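Transcriptional regulator nlh2 (Aquifex aeolicus, PDB 4G3V) probably senses a regulatory signal through its GAF domain, seen here in an inactive state, and so controls sigma-54-dependent transcription. Local coordinates at residues I9-E14 and S38-E43; S28-L33 and I57-G62; S45-R50 and G128-F133; A114-P119 and Q147-I152; A118-G123 and N154-F159. All blocks are in the same frame, centred on the assembly; numbering follows the deposited sequence. Where two conformers were deposited one is given.

Contact 1. Residues I9-E14 and S38-E43; sequences INVVNE and SYLGVE
Y39, on the last turn of helix 25-40, leans across helix 4-19 where the two backbones come closest, its CA 6.3 Å from the CA of V11. Its CG lies anti to the carbonyl carbon (chi1 -77°), and CB begins the contact, 3.7 Å from V11 CG2. One step out, the ring's CG rests on the same methyl. The aromatic plane then turns one face to V11 CA, while CE2 brings its edge to N10 CB at 4.0 Å. At the tip OH lies 3.8 Å from E14 CG. The flat ring thus covers a buried valine, and its hydroxyl ends beside the chain of the partly exposed E14, so tyrosine suits both sides of the boundary. An alanine here would remove the ring and would probably leave V11 poorly covered and N10 and E14 without their neighbour. Deeper in, L40 CD1 meets V11 CG1 at 4.0 Å, and G41, with positive phi, takes the chain out of the helix. N13, turned elsewhere, bonds to N150 and N154 of the second subunit. Such apolar helix-to-helix contact is typical of the helical layer that flanks one side of a GAF sheet.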
# COMPACT_ATOMS: atom_id res chain seq x y z
N ILE A 9 6.82 -6.96 1.92
CA ILE A 9 7.01 -6.26 0.65
C ILE A 9 6.53 -7.15 -0.49
O ILE A 9 5.77 -6.71 -1.38
CB ILE A 9 8.49 -5.89 0.47
CG1 ILE A 9 8.84 -4.73 1.42
CG2 ILE A 9 8.77 -5.49 -0.97
CD1 ILE A 9 10.34 -4.52 1.63
N ASN A 10 6.95 -8.41 -0.46
CA ASN A 10 6.57 -9.35 -1.51
C ASN A 10 5.06 -9.62 -1.56
O ASN A 10 4.48 -9.75 -2.65
CB ASN A 10 7.38 -10.65 -1.38
CG ASN A 10 8.85 -10.45 -1.75
OD1 ASN A 10 9.18 -9.56 -2.53
ND2 ASN A 10 9.73 -11.28 -1.19
N VAL A 11 4.41 -9.71 -0.41
CA VAL A 11 2.96 -9.97 -0.43
C VAL A 11 2.19 -8.77 -0.97
O VAL A 11 1.18 -8.93 -1.65
CB VAL A 11 2.40 -10.45 0.94
CG1 VAL A 11 2.13 -9.30 1.86
CG2 VAL A 11 1.11 -11.25 0.72
N VAL A 12 2.65 -7.57 -0.66
CA VAL A 12 2.03 -6.37 -1.21
C VAL A 12 2.19 -6.35 -2.74
O VAL A 12 1.23 -6.08 -3.47
CB VAL A 12 2.61 -5.09 -0.57
CG1 VAL A 12 2.30 -3.86 -1.42
CG2 VAL A 12 2.07 -4.94 0.85
N ASN A 13 3.38 -6.65 -3.24
CA ASN A 13 3.55 -6.74 -4.70
C ASN A 13 2.64 -7.81 -5.31
O ASN A 13 2.03 -7.59 -6.36
CB ASN A 13 5.00 -7.06 -5.08
CG ASN A 13 5.96 -5.97 -4.67
OD1 ASN A 13 5.57 -4.82 -4.47
ND2 ASN A 13 7.24 -6.32 -4.56
N GLU A 14 2.54 -8.96 -4.65
CA GLU A 14 1.74 -10.08 -5.17
C GLU A 14 0.25 -9.74 -5.16
O GLU A 14 -0.46 -10.02 -6.12
CB GLU A 14 2.01 -11.33 -4.33
CG GLU A 14 1.15 -12.54 -4.67
CD GLU A 14 1.41 -13.14 -6.04
OE1 GLU A 14 2.25 -12.62 -6.81
OE2 GLU A 14 0.77 -14.17 -6.34
N SER A 38 -0.31 -17.79 2.96
CA SER A 38 0.91 -18.41 2.46
C SER A 38 2.17 -17.55 2.72
O SER A 38 3.23 -18.09 3.02
CB SER A 38 0.76 -18.73 0.97
OG SER A 38 0.76 -17.55 0.19
N TYR A 39 2.05 -16.23 2.61
CA TYR A 39 3.18 -15.34 2.85
C TYR A 39 3.36 -14.98 4.33
O TYR A 39 4.49 -14.96 4.83
CB TYR A 39 3.06 -14.05 2.04
CG TYR A 39 3.39 -14.17 0.56
CD1 TYR A 39 2.53 -14.85 -0.31
CD2 TYR A 39 4.53 -13.59 0.03
CE1 TYR A 39 2.82 -14.95 -1.66
CE2 TYR A 39 4.83 -13.68 -1.32
CZ TYR A 39 3.97 -14.36 -2.16
OH TYR A 39 4.26 -14.47 -3.52
N LEU A 40 2.26 -14.69 5.03
CA LEU A 40 2.36 -14.10 6.37
C LEU A 40 1.77 -14.93 7.51
O LEU A 40 1.78 -14.48 8.66
CB LEU A 40 1.68 -12.72 6.39
CG LEU A 40 2.31 -11.67 5.48
CD1 LEU A 40 1.64 -10.33 5.70
CD2 LEU A 40 3.81 -11.56 5.72
N GLY A 41 1.26 -16.12 7.20
CA GLY A 41 0.80 -17.05 8.22
C GLY A 41 -0.53 -16.68 8.86
O GLY A 41 -0.82 -17.07 10.00
N VAL A 42 -1.34 -15.92 8.14
CA VAL A 42 -2.64 -15.51 8.66
C VAL A 42 -3.65 -16.61 8.40
O VAL A 42 -4.11 -16.78 7.27
CB VAL A 42 -3.12 -14.22 7.99
CG1 VAL A 42 -4.54 -13.88 8.43
CG2 VAL A 42 -2.17 -13.08 8.32
N GLU A 43 -4.00 -17.35 9.45
CA GLU A 43 -4.78 -18.57 9.28
C GLU A 43 -6.30 -18.34 9.25
O GLU A 43 -7.03 -19.16 8.71
CB GLU A 43 -4.40 -19.58 10.38
CG GLU A 43 -2.99 -20.18 10.19
CD GLU A 43 -2.30 -20.55 11.50
OE1 GLU A 43 -1.78 -19.64 12.17
OE2 GLU A 43 -2.27 -21.75 11.85

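Contact 2. Residues S28-L33 and I57-G62; sequences SLKEVL and IASSYG
Helix 28-33 runs obliquely along strand 57-61, its axis 7.6 Å from that of the strand at a crossing angle of -33°. L29, K30 and L33 meet the strand in turn. L29 presents CB to the CB of S59 at 3.6 Å and sends CD1 on to the methyl of A58. S59 is small enough for this close approach; its OG lies 3.3 Å from K30 N, at an angle too poor for a hydrogen bond. This is the helix-on-sheet layering of a GAF domain, and the strand is not regular beneath it: A58 and S59 both face I47 of strand 44-51, a classic beta bulge that turns two successive side chains toward the helix. K30 bends at chi2 (70°) to bring its long chain back over the strand, where NZ gives a hydrogen bond of 2.7 Å to S60 O. The ammonium lies in the carbonyl plane, with a C=O...N angle of 157°, so lysine both spans the gap and satisfies a backbone oxygen. L33 takes the end toward Y61: its CD1 lies 3.7 Å from S60 CA, its CB packs on Y61 CB, and its carbonyl oxygen lies over one face of the Y61 ring.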
# COMPACT_ATOMS: atom_id res chain seq x y z
N SER A 28 -10.81 -12.90 -6.62
CA SER A 28 -9.72 -11.97 -6.30
C SER A 28 -9.57 -11.81 -4.78
O SER A 28 -8.46 -11.91 -4.24
CB SER A 28 -9.97 -10.60 -6.95
OG SER A 28 -9.96 -10.69 -8.37
N LEU A 29 -10.69 -11.58 -4.10
CA LEU A 29 -10.66 -11.42 -2.64
C LEU A 29 -10.16 -12.68 -1.97
O LEU A 29 -9.35 -12.61 -1.05
CB LEU A 29 -12.04 -11.09 -2.09
CG LEU A 29 -12.73 -9.83 -2.61
CD1 LEU A 29 -14.03 -9.60 -1.84
CD2 LEU A 29 -11.82 -8.63 -2.50
N LYS A 30 -10.64 -13.83 -2.42
CA LYS A 30 -10.19 -15.09 -1.86
C LYS A 30 -8.69 -15.26 -2.04
O LYS A 30 -8.02 -15.73 -1.13
CB LYS A 30 -10.95 -16.26 -2.50
CG LYS A 30 -10.60 -17.59 -1.89
CD LYS A 30 -11.16 -17.71 -0.47
CE LYS A 30 -10.93 -19.10 0.10
NZ LYS A 30 -11.91 -19.42 1.16
N GLU A 31 -8.17 -14.91 -3.22
CA GLU A 31 -6.75 -15.12 -3.49
C GLU A 31 -5.90 -14.20 -2.61
O GLU A 31 -4.82 -14.58 -2.15
CB GLU A 31 -6.44 -14.90 -4.97
CG GLU A 31 -5.04 -15.31 -5.39
CD GLU A 31 -4.81 -16.82 -5.43
OE1 GLU A 31 -5.76 -17.61 -5.20
OE2 GLU A 31 -3.66 -17.20 -5.72
N VAL A 32 -6.39 -12.99 -2.34
CA VAL A 32 -5.70 -12.11 -1.38
C VAL A 32 -5.57 -12.79 -0.00
O VAL A 32 -4.49 -12.81 0.61
CB VAL A 32 -6.43 -10.77 -1.24
CG1 VAL A 32 -5.85 -9.93 -0.07
CG2 VAL A 32 -6.34 -10.00 -2.53
N LEU A 33 -6.66 -13.37 0.50
CA LEU A 33 -6.61 -14.02 1.80
C LEU A 33 -5.71 -15.25 1.77
O LEU A 33 -5.03 -15.55 2.76
CB LEU A 33 -8.02 -14.39 2.27
CG LEU A 33 -8.98 -13.20 2.43
CD1 LEU A 33 -10.33 -13.61 3.01
CD2 LEU A 33 -8.35 -12.12 3.29
N ILE A 57 -19.90 -10.43 5.11
CA ILE A 57 -18.71 -11.15 4.68
C ILE A 57 -18.84 -11.52 3.21
O ILE A 57 -19.82 -12.15 2.79
CB ILE A 57 -18.45 -12.40 5.55
CG1 ILE A 57 -18.00 -11.96 6.94
CG2 ILE A 57 -17.38 -13.28 4.91
CD1 ILE A 57 -17.48 -13.07 7.83
N ALA A 58 -17.83 -11.12 2.43
CA ALA A 58 -17.78 -11.38 1.00
C ALA A 58 -16.80 -12.50 0.69
O ALA A 58 -16.98 -13.25 -0.28
CB ALA A 58 -17.36 -10.12 0.26
N SER A 59 -15.75 -12.61 1.49
CA SER A 59 -14.75 -13.65 1.30
C SER A 59 -14.14 -14.01 2.65
O SER A 59 -14.10 -13.18 3.56
CB SER A 59 -13.66 -13.17 0.36
OG SER A 59 -12.84 -14.23 -0.05
N SER A 60 -13.67 -15.24 2.78
CA SER A 60 -13.18 -15.69 4.07
C SER A 60 -12.11 -16.75 3.90
O SER A 60 -11.96 -17.34 2.82
CB SER A 60 -14.34 -16.26 4.90
OG SER A 60 -14.95 -17.34 4.23
N TYR A 61 -11.36 -16.99 4.97
CA TYR A 61 -10.32 -18.00 4.95
C TYR A 61 -10.17 -18.61 6.33
O TYR A 61 -10.21 -17.89 7.34
CB TYR A 61 -8.99 -17.40 4.49
CG TYR A 61 -7.90 -18.44 4.33
CD1 TYR A 61 -7.11 -18.81 5.40
CD2 TYR A 61 -7.67 -19.05 3.10
CE1 TYR A 61 -6.12 -19.75 5.27
CE2 TYR A 61 -6.68 -20.01 2.96
CZ TYR A 61 -5.91 -20.35 4.05
OH TYR A 61 -4.91 -21.30 3.94
N GLY A 62 -10.00 -19.93 6.39
CA GLY A 62 -9.90 -20.63 7.65
C GLY A 62 -11.25 -20.87 8.33
O GLY A 62 -12.20 -21.33 7.72

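Contact 3. Residues S45-R50 and G128-F133; sequences SFIAIR and GVITIF
Strands 44-51 and 125-135 pair antiparallel in the middle of the six-stranded GAF sheet. Four backbone hydrogen bonds tie F46 to T131 and A48 to V129, each residue both giving and taking one. The straightest runs from T131 N to F46 O, 3.0 Å long with an angle of 174° at the hydrogen. Between the two hydrogen-bonded pairs, I47 and I130 lie side by side, CG1 to CG1 at 4.0 Å, as a non-hydrogen-bonded pair on the face that also bears S45, I49 and I132. S45, I47 and I49 are covered by L29 and L33 of helix 25-40, I130 by helix 139-162. Isoleucine, beta-branched and apolar, suits an extended strand whose face is buried under helices.

Toward G128 the contact loosens. The side chain of I49 stays 5.2 Å or more from the partner strand, and R50 carries its guanidinium away to V126 O and N53 OD1, at a partly exposed margin. The backbones still draw close: A48 O is 3.0 Å from G128 CA, where a CB would run into that oxygen, which explains glycine at this place.

Tightest of the side chains is the pair on the other face, near helix 76-84. T131 CB stands over the F46 ring in a CH-pi contact, 3.8 Å from its centroid and 23° off the ring normal, while T131 OG1 is hydrogen-bonded to T78 OG1.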
# COMPACT_ATOMS: atom_id res chain seq x y z
N SER A 45 -9.28 -15.22 8.45
CA SER A 45 -9.46 -13.86 7.95
C SER A 45 -10.75 -13.74 7.17
O SER A 45 -11.30 -14.75 6.71
CB SER A 45 -8.30 -13.46 7.03
OG SER A 45 -8.25 -14.32 5.90
N PHE A 46 -11.22 -12.51 7.02
CA PHE A 46 -12.35 -12.26 6.15
C PHE A 46 -12.31 -10.83 5.63
O PHE A 46 -11.64 -9.98 6.20
CB PHE A 46 -13.69 -12.58 6.85
CG PHE A 46 -14.04 -11.67 8.00
CD1 PHE A 46 -14.55 -10.39 7.78
CD2 PHE A 46 -13.90 -12.11 9.31
CE1 PHE A 46 -14.88 -9.56 8.86
CE2 PHE A 46 -14.24 -11.30 10.39
CZ PHE A 46 -14.73 -10.02 10.17
N ILE A 47 -12.98 -10.62 4.50
CA ILE A 47 -13.18 -9.31 3.94
C ILE A 47 -14.69 -9.12 3.91
O ILE A 47 -15.41 -9.95 3.34
CB ILE A 47 -12.57 -9.20 2.53
CG1 ILE A 47 -11.05 -9.30 2.64
CG2 ILE A 47 -12.97 -7.90 1.87
CD1 ILE A 47 -10.32 -9.54 1.31
N ALA A 48 -15.17 -8.08 4.58
CA ALA A 48 -16.59 -7.77 4.63
C ALA A 48 -16.87 -6.51 3.83
O ALA A 48 -16.06 -5.57 3.82
CB ALA A 48 -17.04 -7.58 6.05
N ILE A 49 -18.00 -6.49 3.14
CA ILE A 49 -18.32 -5.41 2.24
C ILE A 49 -19.64 -4.76 2.62
O ILE A 49 -20.57 -5.44 3.08
CB ILE A 49 -18.40 -5.92 0.80
CG1 ILE A 49 -17.03 -6.49 0.41
CG2 ILE A 49 -18.82 -4.81 -0.14
CD1 ILE A 49 -17.01 -7.22 -0.91
N ARG A 50 -19.71 -3.45 2.41
CA ARG A 50 -20.90 -2.67 2.75
C ARG A 50 -22.02 -2.90 1.76
O ARG A 50 -21.85 -2.71 0.56
CB ARG A 50 -20.54 -1.19 2.75
CG ARG A 50 -21.61 -0.28 3.28
CD ARG A 50 -21.00 1.09 3.49
NE ARG A 50 -21.83 2.01 4.24
CZ ARG A 50 -21.36 3.09 4.87
NH1 ARG A 50 -20.06 3.37 4.84
NH2 ARG A 50 -22.19 3.89 5.54
N GLY A 128 -15.84 -1.29 3.19
CA GLY A 128 -15.63 -2.63 3.72
C GLY A 128 -14.59 -2.64 4.83
O GLY A 128 -14.04 -1.60 5.22
N VAL A 129 -14.33 -3.83 5.35
CA VAL A 129 -13.30 -4.02 6.37
C VAL A 129 -12.59 -5.33 6.10
O VAL A 129 -13.24 -6.31 5.71
CB VAL A 129 -13.92 -4.08 7.80
CG1 VAL A 129 -12.86 -4.46 8.85
CG2 VAL A 129 -14.62 -2.75 8.14
N ILE A 130 -11.27 -5.36 6.26
CA ILE A 130 -10.56 -6.63 6.26
C ILE A 130 -10.14 -6.90 7.69
O ILE A 130 -9.57 -6.03 8.35
CB ILE A 130 -9.36 -6.65 5.31
CG1 ILE A 130 -8.56 -7.94 5.48
CG2 ILE A 130 -8.46 -5.44 5.50
CD1 ILE A 130 -7.45 -8.13 4.44
N THR A 131 -10.46 -8.11 8.17
CA THR A 131 -10.19 -8.51 9.53
C THR A 131 -9.37 -9.80 9.53
O THR A 131 -9.71 -10.77 8.84
CB THR A 131 -11.50 -8.75 10.28
OG1 THR A 131 -12.22 -7.51 10.37
CG2 THR A 131 -11.24 -9.32 11.69
N ILE A 132 -8.30 -9.81 10.31
CA ILE A 132 -7.45 -10.99 10.39
C ILE A 132 -7.18 -11.36 11.84
O ILE A 132 -7.22 -10.52 12.73
CB ILE A 132 -6.10 -10.79 9.65
CG1 ILE A 132 -5.18 -9.82 10.39
CG2 ILE A 132 -6.32 -10.27 8.24
CD1 ILE A 132 -4.16 -10.48 11.26
N PHE A 133 -6.92 -12.64 12.07
CA PHE A 133 -6.55 -13.13 13.38
C PHE A 133 -5.18 -13.81 13.26
O PHE A 133 -4.96 -14.61 12.34
CB PHE A 133 -7.57 -14.15 13.87
CG PHE A 133 -8.92 -13.56 14.17
CD1 PHE A 133 -9.84 -13.36 13.17
CD2 PHE A 133 -9.26 -13.22 15.48
CE1 PHE A 133 -11.08 -12.82 13.45
CE2 PHE A 133 -10.49 -12.68 15.76
CZ PHE A 133 -11.41 -12.48 14.74

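Contact 4. Residues A114-P119 and Q147-I152; sequences ALIAAP and QTINVI
The oxygen of a bridging water is the best-held polar atom here, with two hydrogen bonds across the contact: one to N150 OD1 at 2.6 Å and one to P119 O at 2.7 Å. The water has more acceptors within reach than it has protons, so the two bonds need not both be made at every moment. N150 owes its place to a side chain that leaves the helix with CG anti to the backbone N (chi1 -175°) and then turns at chi2 (69°), setting OD1 on the strand side. Its ND2 serves a different partner, N13 OD1 of the second subunit. Asparagine therefore suits a buried position between strand and dimer partner, since its two polar ends can be satisfied in two directions.

Away from the water, the contact is apolar. I116 and I149 cross obliquely and meet branch to branch, CG2 to CG2 at 3.9 Å; in each, that methyl lies anti to the backbone N. A118 adds its lone methyl beside them, 4.1 Å from I149 CG2 and 4.0 Å from I149 O. The small residue lets the helix backbone come near, with A118 CA only 5.5 Å from N150 CA. P119 follows; proline has no N-H to satisfy in this buried setting.

Strand 114-119 and helix 147-152 have axes 7.6 Å apart, crossing at -36°. A long C-terminal helix laid obliquely over the antiparallel sheet is characteristic of a GAF domain, and here its other side takes part in the dimer interface, V151 packing on V151 of the second subunit.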
# COMPACT_ATOMS: atom_id res chain seq x y z
N ALA A 114 -4.16 -12.12 18.16
CA ALA A 114 -4.64 -10.75 18.07
C ALA A 114 -5.63 -10.64 16.92
O ALA A 114 -5.64 -11.45 15.99
CB ALA A 114 -3.49 -9.80 17.86
N LEU A 115 -6.46 -9.61 16.98
CA LEU A 115 -7.36 -9.26 15.90
C LEU A 115 -6.90 -7.93 15.32
O LEU A 115 -6.69 -6.97 16.06
CB LEU A 115 -8.80 -9.15 16.43
CG LEU A 115 -9.93 -8.93 15.43
CD1 LEU A 115 -11.29 -9.17 16.07
CD2 LEU A 115 -9.88 -7.54 14.85
N ILE A 116 -6.70 -7.88 14.01
CA ILE A 116 -6.43 -6.60 13.36
C ILE A 116 -7.50 -6.38 12.30
O ILE A 116 -7.70 -7.23 11.44
CB ILE A 116 -5.05 -6.56 12.69
CG1 ILE A 116 -3.95 -6.75 13.72
CG2 ILE A 116 -4.86 -5.23 11.93
CD1 ILE A 116 -2.57 -6.88 13.12
N ALA A 117 -8.17 -5.24 12.38
CA ALA A 117 -9.22 -4.91 11.44
C ALA A 117 -8.93 -3.54 10.85
O ALA A 117 -8.69 -2.57 11.59
CB ALA A 117 -10.58 -4.94 12.13
N ALA A 118 -8.93 -3.46 9.52
CA ALA A 118 -8.61 -2.22 8.83
C ALA A 118 -9.69 -1.89 7.82
O ALA A 118 -10.24 -2.78 7.15
CB ALA A 118 -7.27 -2.34 8.13
N PRO A 119 -9.98 -0.60 7.69
CA PRO A 119 -11.04 -0.17 6.77
C PRO A 119 -10.59 -0.26 5.32
O PRO A 119 -9.39 -0.15 4.99
CB PRO A 119 -11.29 1.29 7.17
CG PRO A 119 -9.99 1.75 7.71
CD PRO A 119 -9.32 0.55 8.34
N GLN A 147 0.62 -2.20 10.19
CA GLN A 147 0.85 -1.26 9.08
C GLN A 147 0.58 -1.97 7.76
O GLN A 147 -0.05 -1.43 6.84
CB GLN A 147 2.28 -0.69 9.12
CG GLN A 147 2.52 0.47 8.12
CD GLN A 147 3.88 1.17 8.30
OE1 GLN A 147 4.73 0.72 9.07
NE2 GLN A 147 4.07 2.29 7.59
N THR A 148 1.04 -3.21 7.67
CA THR A 148 0.88 -3.98 6.44
C THR A 148 -0.59 -4.34 6.17
O THR A 148 -1.06 -4.26 5.04
CB THR A 148 1.74 -5.23 6.47
OG1 THR A 148 3.12 -4.83 6.40
CG2 THR A 148 1.43 -6.12 5.30
N ILE A 149 -1.34 -4.70 7.20
CA ILE A 149 -2.76 -4.96 7.00
C ILE A 149 -3.46 -3.67 6.55
O ILE A 149 -4.35 -3.69 5.68
CB ILE A 149 -3.42 -5.56 8.26
CG1 ILE A 149 -2.73 -6.89 8.61
CG2 ILE A 149 -4.93 -5.76 8.05
CD1 ILE A 149 -2.81 -7.93 7.53
N ASN A 150 -3.06 -2.53 7.11
CA ASN A 150 -3.65 -1.27 6.66
C ASN A 150 -3.37 -1.03 5.18
O ASN A 150 -4.24 -0.57 4.44
CB ASN A 150 -3.15 -0.10 7.47
CG ASN A 150 -3.85 1.20 7.07
OD1 ASN A 150 -5.05 1.37 7.32
ND2 ASN A 150 -3.12 2.10 6.41
N VAL A 151 -2.15 -1.34 4.74
CA VAL A 151 -1.80 -1.20 3.33
C VAL A 151 -2.70 -2.08 2.48
O VAL A 151 -3.20 -1.65 1.45
CB VAL A 151 -0.33 -1.58 3.07
CG1 VAL A 151 -0.09 -1.78 1.58
CG2 VAL A 151 0.60 -0.50 3.63
N ILE A 152 -2.95 -3.31 2.94
CA ILE A 152 -3.78 -4.22 2.17
C ILE A 152 -5.22 -3.70 2.08
O ILE A 152 -5.86 -3.80 1.04
CB ILE A 152 -3.70 -5.64 2.72
CG1 ILE A 152 -2.27 -6.16 2.45
CG2 ILE A 152 -4.74 -6.55 2.06
CD1 ILE A 152 -1.95 -7.43 3.12
O HOH W 1 -6.88 0.55 5.70

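Contact 5. Residues A118-G123 and N154-F159; sequences APIKVG and NLLGMF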
# COMPACT_ATOMS: atom_id res chain seq x y z
N ALA A 118 -8.93 -3.46 9.52
CA ALA A 118 -8.61 -2.22 8.83
C ALA A 118 -9.69 -1.89 7.82
O ALA A 118 -10.24 -2.78 7.15
CB ALA A 118 -7.27 -2.34 8.13
N PRO A 119 -9.98 -0.60 7.69
CA PRO A 119 -11.04 -0.17 6.77
C PRO A 119 -10.59 -0.26 5.32
O PRO A 119 -9.39 -0.15 4.99
CB PRO A 119 -11.29 1.29 7.17
CG PRO A 119 -9.99 1.75 7.71
CD PRO A 119 -9.32 0.55 8.34
N ILE A 120 -11.57 -0.49 4.46
CA ILE A 120 -11.40 -0.48 3.02
C ILE A 120 -12.20 0.71 2.53
O ILE A 120 -13.43 0.71 2.60
CB ILE A 120 -11.97 -1.78 2.40
CG1 ILE A 120 -11.17 -2.99 2.89
CG2 ILE A 120 -11.92 -1.72 0.88
CD1 ILE A 120 -11.83 -4.33 2.57
N LYS A 121 -11.49 1.73 2.04
CA LYS A 121 -12.10 3.02 1.71
C LYS A 121 -12.01 3.37 0.24
O LYS A 121 -10.97 3.19 -0.39
CB LYS A 121 -11.42 4.13 2.49
CG LYS A 121 -11.65 4.05 3.99
CD LYS A 121 -11.21 5.35 4.66
CE LYS A 121 -11.27 5.24 6.15
NZ LYS A 121 -10.88 6.52 6.81
N VAL A 122 -13.11 3.90 -0.28
CA VAL A 122 -13.17 4.44 -1.63
C VAL A 122 -13.59 5.91 -1.54
O VAL A 122 -14.69 6.24 -1.04
CB VAL A 122 -14.19 3.68 -2.48
CG1 VAL A 122 -14.26 4.29 -3.87
CG2 VAL A 122 -13.82 2.20 -2.55
N GLY A 123 -12.72 6.78 -2.01
CA GLY A 123 -12.95 8.22 -1.89
C GLY A 123 -13.02 8.64 -0.43
O GLY A 123 -13.71 9.60 -0.09
N ASN A 154 -6.05 -0.61 1.91
CA ASN A 154 -5.98 0.41 0.88
C ASN A 154 -5.92 -0.16 -0.55
O ASN A 154 -6.58 0.36 -1.47
CB ASN A 154 -4.79 1.32 1.14
CG ASN A 154 -5.09 2.35 2.23
OD1 ASN A 154 -5.74 3.34 1.97
ND2 ASN A 154 -4.62 2.10 3.44
N LEU A 155 -5.13 -1.22 -0.74
CA LEU A 155 -5.10 -1.89 -2.03
C LEU A 155 -6.50 -2.38 -2.36
O LEU A 155 -6.94 -2.31 -3.52
CB LEU A 155 -4.12 -3.06 -2.02
CG LEU A 155 -2.65 -2.71 -1.85
CD1 LEU A 155 -1.83 -3.98 -1.73
CD2 LEU A 155 -2.14 -1.87 -3.00
N LEU A 156 -7.19 -2.90 -1.36
CA LEU A 156 -8.55 -3.37 -1.59
C LEU A 156 -9.50 -2.20 -1.92
O LEU A 156 -10.43 -2.36 -2.72
CB LEU A 156 -9.04 -4.16 -0.37
CG LEU A 156 -8.41 -5.56 -0.24
CD1 LEU A 156 -8.66 -6.17 1.13
CD2 LEU A 156 -8.96 -6.51 -1.34
N GLY A 157 -9.28 -1.04 -1.31
CA GLY A 157 -10.07 0.14 -1.63
C GLY A 157 -9.95 0.48 -3.11
O GLY A 157 -10.92 0.76 -3.79
N MET A 158 -8.72 0.43 -3.63
CA MET A 158 -8.47 0.68 -5.05
C MET A 158 -9.23 -0.35 -5.88
O MET A 158 -9.85 -0.03 -6.89
CB MET A 158 -6.98 0.58 -5.38
CG MET A 158 -6.09 1.63 -4.72
SD MET A 158 -6.31 3.30 -5.34
CE MET A 158 -5.99 3.10 -7.09
N PHE A 159 -9.17 -1.61 -5.44
CA PHE A 159 -9.83 -2.70 -6.15
C PHE A 159 -11.35 -2.51 -6.19
O PHE A 159 -11.99 -2.75 -7.22
CB PHE A 159 -9.52 -4.04 -5.49
CG PHE A 159 -10.03 -5.24 -6.25
CD1 PHE A 159 -9.52 -5.54 -7.49
CD2 PHE A 159 -11.02 -6.05 -5.72
CE1 PHE A 159 -9.99 -6.65 -8.20
CE2 PHE A 159 -11.48 -7.15 -6.40
CZ PHE A 159 -10.97 -7.45 -7.64
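The C-terminal helix of the GAF domain, residues 139-162, comes very close to the end of strand 113-122: the axes of helix 154-159 and strand 118-122 are 6.3 Å apart and cross at -31°. G157 makes this possible. Its CA lies 3.4 Å from K121 O in a CA-H...O contact, and a CB on it would point at the strand and collide with that oxygen, which is why glycine suits this place. I120 packs over the bare backbone: its CG2, anti to the backbone N, lies 3.5 Å from G157 N, while CD1 at its tip meets L156 CD1 at 3.9 Å. An alanine at this position would lack both outer branches and would probably leave L156 and the helix backbone at G157 less well covered from the strand side. V122 meets the carbonyl end of G157, V122 CG2 lying 3.5 Å from G157 O.

The strand is the first arm of the hairpin it forms with strand 125-135, and G123, with positive phi, opens the turn; its N is hydrogen-bonded to T20 OG1 of the second subunit. Between I120 and V122, K121 stretches its chain away from the helix, every side-chain torsion beyond chi1 close to anti, and NZ is hydrogen-bonded to G85 O. N154 faces the dimer partner, its OD1 hydrogen-bonded to T16 OG1 of the second subunit.

From the N terminus, contact 1 closes first, joining helix 4-19 to the end of helix 25-40. Contact 2 opens within that loop but closes beyond it on strand 54-61, so the two cross. Contact 3 opens before contact 2 has closed, crosses it, and shuts the longest loop; it is in series with contact 1. Contacts 4 and 5 start on strand 113-122, inside the loop of contact 3, and end beyond it on helix 139-162, so both cross contact 3; they share A118 and P119. Contacts 2, 4 and 5 tie helices to the sheet, contact 1 joins two helices and contact 3 two strands; contacts 1, 4 and 5 also reach the second subunit.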